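Local coordinates for protein PAN2-PAN3 deadenylation complex catalytic subunit pan2 (Neurospora crassa, PDB 4CZW) that probably trims the poly(A) tails of cytoplasmic mRNAs as the metal-dependent exonuclease subunit of the Pan2-Pan3 deadenylation complex, its apparently inactive ubiquitin-protease-like domain acting as a scaffold, at residues T425-D430 / G484-V489; V538-G543 / R564-D569. All blocks are in the same frame, centred on the assembly; numbering follows the deposited sequence.

Interaction 1: residues T425-D430 / G484-V489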
loop_
_atom_site.group_PDB
_atom_site.type_symbol
_atom_site.label_atom_id
_atom_site.label_comp_id
_atom_site.label_asym_id
_atom_site.label_seq_id
_atom_site.Cartn_x
_atom_site.Cartn_y
_atom_site.Cartn_z
ATOM N N THR A 425 32.686 -2.335 5.681
ATOM C CA THR A 425 32.833 -0.888 5.602
ATOM C C THR A 425 31.854 -0.201 6.548
ATOM O O THR A 425 31.585 0.992 6.419
ATOM C CB THR A 425 32.604 -0.369 4.171
ATOM O OG1 THR A 425 31.317 -0.794 3.708
ATOM C CG2 THR A 425 33.677 -0.903 3.234
ATOM N N TYR A 426 31.325 -0.966 7.498
ATOM C CA TYR A 426 30.362 -0.438 8.456
ATOM C C TYR A 426 30.515 -1.098 9.820
ATOM O O TYR A 426 31.049 -2.202 9.934
ATOM C CB TYR A 426 28.932 -0.630 7.940
ATOM C CG TYR A 426 28.533 -2.078 7.748
ATOM C CD1 TYR A 426 28.800 -2.740 6.557
ATOM C CD2 TYR A 426 27.883 -2.782 8.755
ATOM C CE1 TYR A 426 28.437 -4.061 6.375
ATOM C CE2 TYR A 426 27.518 -4.105 8.584
ATOM C CZ TYR A 426 27.796 -4.738 7.391
ATOM O OH TYR A 426 27.432 -6.054 7.216
ATOM N N GLU A 427 30.041 -0.411 10.854
ATOM C CA GLU A 427 30.027 -0.959 12.203
ATOM C C GLU A 427 28.615 -0.884 12.770
ATOM O O GLU A 427 28.124 0.198 13.090
ATOM C CB GLU A 427 31.010 -0.211 13.105
ATOM C CG GLU A 427 32.452 -0.265 12.627
ATOM C CD GLU A 427 33.405 0.453 13.563
ATOM O OE1 GLU A 427 32.996 0.778 14.698
ATOM O OE2 GLU A 427 34.563 0.695 13.162
ATOM N N LEU A 428 27.971 -2.044 12.886
ATOM C CA LEU A 428 26.575 -2.132 13.306
ATOM C C LEU A 428 26.304 -1.441 14.637
ATOM O O LEU A 428 27.196 -1.311 15.477
ATOM C CB LEU A 428 26.144 -3.597 13.397
ATOM C CG LEU A 428 26.070 -4.379 12.085
ATOM C CD1 LEU A 428 25.733 -5.834 12.355
ATOM C CD2 LEU A 428 25.045 -3.755 11.151
ATOM N N LEU A 429 25.064 -0.998 14.817
ATOM C CA LEU A 429 24.648 -0.353 16.055
ATOM C C LEU A 429 24.724 -1.318 17.228
ATOM O O LEU A 429 24.347 -2.483 17.110
ATOM C CB LEU A 429 23.226 0.194 15.926
ATOM C CG LEU A 429 23.000 1.338 14.938
ATOM C CD1 LEU A 429 21.520 1.669 14.837
ATOM C CD2 LEU A 429 23.800 2.565 15.346
ATOM N N ASP A 430 25.219 -0.831 18.361
ATOM C CA ASP A 430 25.235 -1.628 19.577
ATOM C C ASP A 430 23.818 -1.720 20.130
ATOM O O ASP A 430 23.137 -0.706 20.287
ATOM C CB ASP A 430 26.185 -1.030 20.613
ATOM C CG ASP A 430 26.364 -1.923 21.823
ATOM O OD1 ASP A 430 27.164 -2.879 21.744
ATOM O OD2 ASP A 430 25.709 -1.668 22.856
ATOM N N GLY A 484 27.708 11.275 18.603
ATOM C CA GLY A 484 28.383 10.328 19.472
ATOM C C GLY A 484 29.871 10.220 19.192
ATOM O O GLY A 484 30.407 10.937 18.345
ATOM N N SER A 485 30.536 9.316 19.906
ATOM C CA SER A 485 31.973 9.115 19.762
ATOM C C SER A 485 32.349 8.626 18.368
ATOM O O SER A 485 33.384 9.009 17.825
ATOM C CB SER A 485 32.472 8.121 20.810
ATOM O OG SER A 485 31.787 6.886 20.702
ATOM N N ARG A 486 31.506 7.771 17.796
ATOM C CA ARG A 486 31.746 7.252 16.455
ATOM C C ARG A 486 30.934 8.017 15.417
ATOM O O ARG A 486 30.380 7.428 14.489
ATOM C CB ARG A 486 31.421 5.758 16.387
ATOM C CG ARG A 486 32.478 4.871 17.026
ATOM C CD ARG A 486 32.154 3.397 16.842
ATOM N NE ARG A 486 30.960 3.002 17.581
ATOM C CZ ARG A 486 30.449 1.775 17.571
ATOM N NH1 ARG A 486 31.025 0.820 16.855
ATOM N NH2 ARG A 486 29.359 1.503 18.276
ATOM N N GLU A 487 30.864 9.334 15.585
ATOM C CA GLU A 487 30.203 10.196 14.614
ATOM C C GLU A 487 30.944 10.145 13.284
ATOM O O GLU A 487 32.146 10.401 13.225
ATOM C CB GLU A 487 30.129 11.635 15.128
ATOM C CG GLU A 487 29.510 12.617 14.147
ATOM C CD GLU A 487 29.555 14.046 14.650
ATOM O OE1 GLU A 487 30.081 14.271 15.760
ATOM O OE2 GLU A 487 29.064 14.945 13.934
ATOM N N GLY A 488 30.225 9.803 12.221
ATOM C CA GLY A 488 30.828 9.676 10.909
ATOM C C GLY A 488 30.994 8.227 10.494
ATOM O O GLY A 488 31.203 7.928 9.319
ATOM N N VAL A 489 30.897 7.324 11.465
ATOM C CA VAL A 489 31.038 5.896 11.200
ATOM C C VAL A 489 29.713 5.288 10.748
ATOM O O VAL A 489 28.686 5.449 11.407
ATOM C CB VAL A 489 31.545 5.140 12.444
ATOM C CG1 VAL A 489 31.712 3.659 12.136
ATOM C CG2 VAL A 489 32.855 5.739 12.929
#

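Interaction 2: residues V538-G543 / R564-D569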
loop_
_atom_site.group_PDB
_atom_site.type_symbol
_atom_site.label_atom_id
_atom_site.label_comp_id
_atom_site.label_asym_id
_atom_site.label_seq_id
_atom_site.Cartn_x
_atom_site.Cartn_y
_atom_site.Cartn_z
ATOM N N VAL A 538 12.102 1.245 9.649
ATOM C CA VAL A 538 12.129 1.220 11.107
ATOM C C VAL A 538 12.688 2.532 11.652
ATOM O O VAL A 538 12.132 3.114 12.585
ATOM C CB VAL A 538 12.969 0.036 11.638
ATOM C CG1 VAL A 538 13.294 0.221 13.112
ATOM C CG2 VAL A 538 12.234 -1.276 11.415
ATOM N N LEU A 539 13.776 3.000 11.049
ATOM C CA LEU A 539 14.430 4.235 11.474
ATOM C C LEU A 539 13.506 5.444 11.354
ATOM O O LEU A 539 13.576 6.368 12.165
ATOM C CB LEU A 539 15.705 4.466 10.659
ATOM C CG LEU A 539 16.855 3.494 10.928
ATOM C CD1 LEU A 539 17.987 3.707 9.936
ATOM C CD2 LEU A 539 17.356 3.641 12.358
ATOM N N VAL A 540 12.639 5.434 10.346
ATOM C CA VAL A 540 11.665 6.506 10.170
ATOM C C VAL A 540 10.641 6.495 11.301
ATOM O O VAL A 540 10.349 7.533 11.895
ATOM C CB VAL A 540 10.934 6.394 8.817
ATOM C CG1 VAL A 540 9.784 7.388 8.745
ATOM C CG2 VAL A 540 11.904 6.616 7.670
ATOM N N ASN A 541 10.107 5.315 11.600
ATOM C CA ASN A 541 9.090 5.176 12.637
ATOM C C ASN A 541 9.655 5.275 14.051
ATOM O O ASN A 541 8.904 5.430 15.014
ATOM C CB ASN A 541 8.340 3.853 12.471
ATOM C CG ASN A 541 7.369 3.879 11.307
ATOM O OD1 ASN A 541 6.281 4.447 11.405
ATOM N ND2 ASN A 541 7.757 3.263 10.197
ATOM N N LEU A 542 10.974 5.181 14.178
ATOM C CA LEU A 542 11.620 5.390 15.468
ATOM C C LEU A 542 11.717 6.883 15.768
ATOM O O LEU A 542 11.935 7.285 16.911
ATOM C CB LEU A 542 13.008 4.745 15.498
ATOM C CG LEU A 542 13.047 3.225 15.673
ATOM C CD1 LEU A 542 14.479 2.714 15.652
ATOM C CD2 LEU A 542 12.351 2.817 16.961
ATOM N N GLY A 543 11.551 7.697 14.729
ATOM C CA GLY A 543 11.548 9.140 14.878
ATOM C C GLY A 543 12.875 9.788 14.540
ATOM O O GLY A 543 13.097 10.959 14.849
ATOM N N ARG A 564 8.618 16.137 7.317
ATOM C CA ARG A 564 9.519 17.279 7.171
ATOM C C ARG A 564 10.404 17.510 8.393
ATOM O O ARG A 564 11.565 17.898 8.259
ATOM C CB ARG A 564 8.718 18.549 6.874
ATOM C CG ARG A 564 8.478 18.803 5.395
ATOM C CD ARG A 564 7.708 20.095 5.172
ATOM N NE ARG A 564 6.315 19.983 5.595
ATOM C CZ ARG A 564 5.316 19.638 4.790
ATOM N NH1 ARG A 564 5.555 19.371 3.513
ATOM N NH2 ARG A 564 4.079 19.561 5.259
ATOM N N ASN A 565 9.859 17.270 9.581
ATOM C CA ASN A 565 10.608 17.493 10.814
ATOM C C ASN A 565 11.590 16.364 11.119
ATOM O O ASN A 565 12.253 16.372 12.156
ATOM C CB ASN A 565 9.650 17.690 11.994
ATOM C CG ASN A 565 8.618 16.583 12.106
ATOM O OD1 ASN A 565 8.800 15.485 11.580
ATOM N ND2 ASN A 565 7.523 16.870 12.800
ATOM N N GLN A 566 11.674 15.394 10.214
ATOM C CA GLN A 566 12.651 14.318 10.331
ATOM C C GLN A 566 13.642 14.374 9.173
ATOM O O GLN A 566 14.412 13.437 8.955
ATOM C CB GLN A 566 11.961 12.953 10.372
ATOM C CG GLN A 566 11.073 12.738 11.586
ATOM C CD GLN A 566 10.497 11.337 11.646
ATOM O OE1 GLN A 566 9.281 11.155 11.707
ATOM N NE2 GLN A 566 11.370 10.336 11.634
ATOM N N VAL A 567 13.614 15.478 8.434
ATOM C CA VAL A 567 14.509 15.662 7.298
ATOM C C VAL A 567 15.414 16.876 7.476
ATOM O O VAL A 567 14.938 18.005 7.607
ATOM C CB VAL A 567 13.726 15.822 5.981
ATOM C CG1 VAL A 567 14.679 16.120 4.832
ATOM C CG2 VAL A 567 12.905 14.577 5.695
ATOM N N ILE A 568 16.721 16.636 7.484
ATOM C CA ILE A 568 17.699 17.715 7.481
ATOM C C ILE A 568 18.447 17.702 6.155
ATOM O O ILE A 568 19.373 16.915 5.959
ATOM C CB ILE A 568 18.697 17.591 8.647
ATOM C CG1 ILE A 568 17.955 17.586 9.985
ATOM C CG2 ILE A 568 19.705 18.729 8.609
ATOM C CD1 ILE A 568 18.865 17.503 11.189
ATOM N N ASP A 569 18.032 18.570 5.239
ATOM C CA ASP A 569 18.594 18.585 3.893
ATOM C C ASP A 569 19.507 19.791 3.689
ATOM O O ASP A 569 19.068 20.937 3.785
ATOM C CB ASP A 569 17.471 18.582 2.852
ATOM C CG ASP A 569 17.937 18.114 1.486
ATOM O OD1 ASP A 569 19.044 18.504 1.059
ATOM O OD2 ASP A 569 17.193 17.348 0.838
#

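Interaction 1: residues T425-D430 / G484-V489
Glu427 and Arg486 form a salt bridge at the surface of the DEDD exonuclease domain, where the loop before strand 441-451 runs past the beta hairpin that joins the antiparallel strands 471-481 and 490-496. The hairpin end is built from two overlapping turns, type I from Gly484 to Glu487 and type II from Arg486 to Val489, the second closed by Val489 N on Arg486 O at 3.1 Å. Arg486 and Val489, the first and last residues of the second turn, both direct their CB atoms at the 425-430 loop.

Glu427 illustrates how one side chain can serve a charge and a hydrocarbon at once. Glu427 CB lies 3.9 Å from Arg486 NH1 and slightly farther from Val489 CG1. Next along the chain, Glu427 CG is 4.0 Å and Glu427 CD 3.9 Å from Val489 CG1. Since CG stands anti to the carbonyl carbon (chi1 -60°) and the chain runs extended beyond it, the glutamate lies alongside the valine methyl over its length, and the oxygen at its end meets the arginine. Glu427 OE1 accepts from Arg486 NH1 at 2.9 Å, with an N-H...O angle of 151°. The oxygen sits at the guanidinium edge, close to its plane, and is met nearly along its own C-O axis, although the carboxylate and guanidinium planes are turned 48° apart.

The arginine has a second acidic partner, Glu434, which takes NH2, so its charge is probably balanced by two carboxylates. On the backbone side, Glu427 pairs with Ala490, and its carbonyl oxygen accepts from Arg481, tying the loop to both strands of the hairpin. Arg486 CD also lies beside the acid, 3.5 Å from Glu427 OE1.

Interaction 2: residues V538-G543 / R564-D569
Gln566 reaches from just before strand 567-569 to the C-terminal end of helix 529-541 in the RNase H-like exonuclease fold. One hydrogen bond joins the two segments, Gln566 NE2 to Val540 O, at 3.0 Å and almost straight, with an N-H...O angle of 176°. The donor lies in the carbonyl plane on a lone pair, and the acceptor lies almost exactly in the plane of the glutamine amide. Gln566 NE2 also donates to Cys544 O, just beyond Gly543. The bond to the helix exploits a familiar feature of helix ends, where carbonyls lack some of their regular helical donors: Val540 O also receives Gly543 N at 3.1 Å, within the Schellman motif that ends the helix at Gly543.

The closest approach apart from these bonds is to the glycine. Gln566 NE2 passes 3.3 Å from Gly543 C, while Gln566 CD lies 4.0 Å from Gly543 CA. Gln566 CG lies beside the backbone N (chi1 -64°), and from there the straight chain reaches the helix end. The Val540 methyl CG1 is loosely placed, 4.4 Å from Gln566 NE2, and Val540 packs on Phe546 of strand 545-548.

A leucine in place of Gln566 would probably leave both Val540 O and Cys544 O without the amide donor they now share. Two carbonyls thus converge on one NH2 group, which couples the helix terminus to the approach to the strand.

Both contacts belong to the exonuclease domain and follow one another along the chain, interaction 1 closing before interaction 2 opens. Their centres are 19 Å apart and their nearest atoms about 5 Å, without touching. One mixed sheet connects them: the hairpin of interaction 1 joins strands 471-481 and 490-496, the first of which pairs with strand 441-451, itself parallel to strand 545-548, which in turn runs beside strand 567-569 of interaction 2. Both contacts thus hold peripheral pieces, a loop and a helix end, to the sheet that carries the nuclease fold. The side chain of Val540 is about 11 Å from that of Asp554, a probable ligand of the catalytic metal; interaction 1 lies away from the annotated sites.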